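Local coordinates for protein alpha-glucosidase (Pseudoalteromonas sp. K8, PDB 5HQA) that hydrolyses alpha-glucosides as a calcium-containing, chloride-activated member of glycoside hydrolase family 97, at residues G95-R100 with R111-Q117. Where two conformers were deposited one is given. Residue numbers count along the deposited sequence, not the author numbering.
Sequences GTYSVR and RYEVPKQ. With FMT (formic acid), chain I.
Start with two neighbouring arms of a beta hairpin, 95-100 and 111-114, antiparallel with axes 4.6 Å apart at closest and N-to-C directions at 149°. Ser98 faces Glu113 and Arg100 faces Arg111 as hydrogen-bonded pairs: Ser98 N to Glu113 O is 2.9 Å, Glu113 N to Ser98 O 2.7 Å, Arg100 N to Arg111 O 2.9 Å and Arg111 N to Arg100 O 3.0 Å. Val99 and Tyr112 form the non-hydrogen-bonded pair between them, CA atoms 4.4 Å apart. Beyond Val114 the chain leaves the ladder at Pro115, and the Gln117 amide (chi1 p) takes over the pairing: Thr96 N gives to Gln117 OE1 at 3.0 Å, while Gln117 NE2 gives to Thr96 O at 2.8 Å and to Pro115 O at 3.0 Å.

Tyr112 and Val99 share the buried face, with Tyr112 CD2 3.8 Å from both Val99 CG2 and Tyr97 CE2; Tyr112 OH bonds to Thr130 of the other sheet of this N-terminal beta domain. On the opposite face Glu113 (chi1 m) receives Arg100 NE on OE2 at 2.7 Å and Arg100 NH2 on OE1 at 3.0 Å, and Arg111 NE also reaches Glu113 OE2, at 2.8 Å. Arg100 NH1 pairs with Glu82, and NH2 holds a formic acid, O1 at 3.3 Å. Glu113 thus bridges the two arginines, and with Glu82 two carboxylates balance two guanidinium groups, so the like charges (Arg100 NE to Arg111 NH2, 4.4 Å) can sit close together on adjacent strands.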
loop_
_atom_site.group_PDB
_atom_site.type_symbol
_atom_site.label_atom_id
_atom_site.label_comp_id
_atom_site.label_asym_id
_atom_site.label_seq_id
_atom_site.Cartn_x
_atom_site.Cartn_y
_atom_site.Cartn_z
ATOM N N GLY A 95 8.652 4.859 37.159
ATOM C CA GLY A 95 8.652 5.572 35.902
ATOM C C GLY A 95 7.266 6.078 35.581
ATOM O O GLY A 95 6.317 5.917 36.357
ATOM N N THR A 96 7.169 6.717 34.424
ATOM C CA THR A 96 5.884 7.218 33.980
ATOM C C THR A 96 5.847 7.196 32.463
ATOM O O THR A 96 6.873 7.348 31.792
ATOM C CB THR A 96 5.609 8.631 34.517
ATOM O OG1 THR A 96 4.288 9.039 34.140
ATOM C CG2 THR A 96 6.622 9.629 33.969
ATOM N N TYR A 97 4.655 6.961 31.933
ATOM C CA TYR A 97 4.422 7.066 30.506
ATOM C C TYR A 97 2.947 7.339 30.305
ATOM O O TYR A 97 2.130 7.131 31.205
ATOM C CB TYR A 97 4.870 5.815 29.739
ATOM C CG TYR A 97 4.036 4.571 29.951
ATOM C CD1 TYR A 97 4.359 3.659 30.949
ATOM C CD2 TYR A 97 2.954 4.283 29.115
ATOM C CE1 TYR A 97 3.612 2.495 31.128
ATOM C CE2 TYR A 97 2.204 3.132 29.288
ATOM C CZ TYR A 97 2.538 2.242 30.293
ATOM O OH TYR A 97 1.797 1.098 30.458
ATOM N N SER A 98 2.622 7.837 29.122
ATOM C CA SER A 98 1.245 8.099 28.763
ATOM C C SER A 98 0.895 7.327 27.505
ATOM O O SER A 98 1.769 6.974 26.710
ATOM C CB SER A 98 1.002 9.599 28.556
ATOM O OG SER A 98 1.219 10.307 29.771
ATOM N N VAL A 99 -0.389 7.042 27.339
ATOM C CA VAL A 99 -0.907 6.496 26.094
ATOM C C VAL A 99 -2.003 7.433 25.610
ATOM O O VAL A 99 -2.902 7.796 26.380
ATOM C CB VAL A 99 -1.428 5.059 26.265
ATOM C CG1 VAL A 99 -1.857 4.504 24.922
ATOM C CG2 VAL A 99 -0.330 4.166 26.820
ATOM N N ARG A 100 -1.905 7.853 24.355
ATOM C CA ARG A 100 -2.888 8.737 23.743
ATOM C C ARG A 100 -3.785 7.879 22.864
ATOM O O ARG A 100 -3.284 7.153 22.003
ATOM C CB ARG A 100 -2.201 9.827 22.922
ATOM C CG ARG A 100 -3.147 10.869 22.317
ATOM C CD ARG A 100 -2.367 11.937 21.529
ATOM N NE ARG A 100 -1.352 12.564 22.374
ATOM C CZ ARG A 100 -1.546 13.644 23.128
ATOM N NH1 ARG A 100 -2.723 14.272 23.148
ATOM N NH2 ARG A 100 -0.547 14.101 23.869
ATOM N N ARG A 111 -1.054 5.488 20.803
ATOM C CA ARG A 111 0.401 5.448 20.821
ATOM C C ARG A 111 0.883 5.761 22.223
ATOM O O ARG A 111 0.184 6.390 23.021
ATOM C CB ARG A 111 1.022 6.429 19.819
ATOM C CG ARG A 111 0.934 7.879 20.264
ATOM C CD ARG A 111 1.687 8.784 19.313
ATOM N NE ARG A 111 1.677 10.165 19.782
ATOM C CZ ARG A 111 2.060 11.199 19.044
ATOM N NH1 ARG A 111 2.483 11.012 17.799
ATOM N NH2 ARG A 111 2.014 12.423 19.550
ATOM N N TYR A 112 2.085 5.285 22.525
ATOM C CA TYR A 112 2.732 5.595 23.789
ATOM C C TYR A 112 3.508 6.887 23.649
ATOM O O TYR A 112 4.109 7.153 22.603
ATOM C CB TYR A 112 3.704 4.500 24.194
ATOM C CG TYR A 112 3.147 3.110 24.371
ATOM C CD1 TYR A 112 2.864 2.296 23.273
ATOM C CD2 TYR A 112 2.970 2.579 25.649
ATOM C CE1 TYR A 112 2.398 0.991 23.447
ATOM C CE2 TYR A 112 2.502 1.293 25.830
ATOM C CZ TYR A 112 2.227 0.499 24.729
ATOM O OH TYR A 112 1.776 -0.786 24.936
ATOM N N GLU A 113 3.516 7.678 24.714
ATOM C CA GLU A 113 4.343 8.875 24.795
ATOM C C GLU A 113 5.118 8.779 26.100
ATOM O O GLU A 113 4.540 8.904 27.183
ATOM C CB GLU A 113 3.491 10.145 24.708
ATOM C CG GLU A 113 2.776 10.233 23.356
ATOM C CD GLU A 113 1.796 11.391 23.239
ATOM O OE1 GLU A 113 1.718 12.221 24.175
ATOM O OE2 GLU A 113 1.095 11.461 22.197
ATOM N N VAL A 114 6.410 8.489 25.993
ATOM C CA VAL A 114 7.275 8.305 27.153
ATOM C C VAL A 114 8.059 9.599 27.352
ATOM O O VAL A 114 8.889 9.944 26.497
ATOM C CB VAL A 114 8.217 7.108 26.980
ATOM C CG1 VAL A 114 9.069 6.942 28.233
ATOM C CG2 VAL A 114 7.408 5.858 26.721
ATOM N N PRO A 115 7.843 10.321 28.441
ATOM C CA PRO A 115 8.468 11.633 28.610
ATOM C C PRO A 115 9.878 11.518 29.167
ATOM O O PRO A 115 10.303 10.478 29.666
ATOM C CB PRO A 115 7.547 12.305 29.627
ATOM C CG PRO A 115 7.169 11.154 30.534
ATOM C CD PRO A 115 6.985 9.969 29.586
ATOM N N LYS A 116 10.590 12.642 29.105
ATOM C CA LYS A 116 11.873 12.759 29.786
ATOM C C LYS A 116 11.718 12.417 31.263
ATOM O O LYS A 116 10.789 12.889 31.928
ATOM C CB LYS A 116 12.417 14.181 29.621
ATOM C CG LYS A 116 13.745 14.435 30.319
ATOM C CD LYS A 116 14.166 15.886 30.155
ATOM C CE LYS A 116 15.469 16.168 30.873
ATOM N NZ LYS A 116 15.782 17.624 30.822
ATOM N N GLN A 117 12.620 11.575 31.769
ATOM C CA GLN A 117 12.591 11.195 33.175
ATOM C C GLN A 117 13.946 10.638 33.573
ATOM O O GLN A 117 14.693 10.116 32.742
ATOM C CB GLN A 117 11.499 10.165 33.460
ATOM C CG GLN A 117 11.608 8.911 32.632
ATOM C CD GLN A 117 10.308 8.145 32.634
ATOM O OE1 GLN A 117 10.004 7.420 33.581
ATOM N NE2 GLN A 117 9.516 8.321 31.581
HETATM C C FMT I . -2.759 16.372 26.114
HETATM O O1 FMT I . -1.876 15.596 26.482
HETATM O O2 FMT I . -2.655 17.116 25.134
#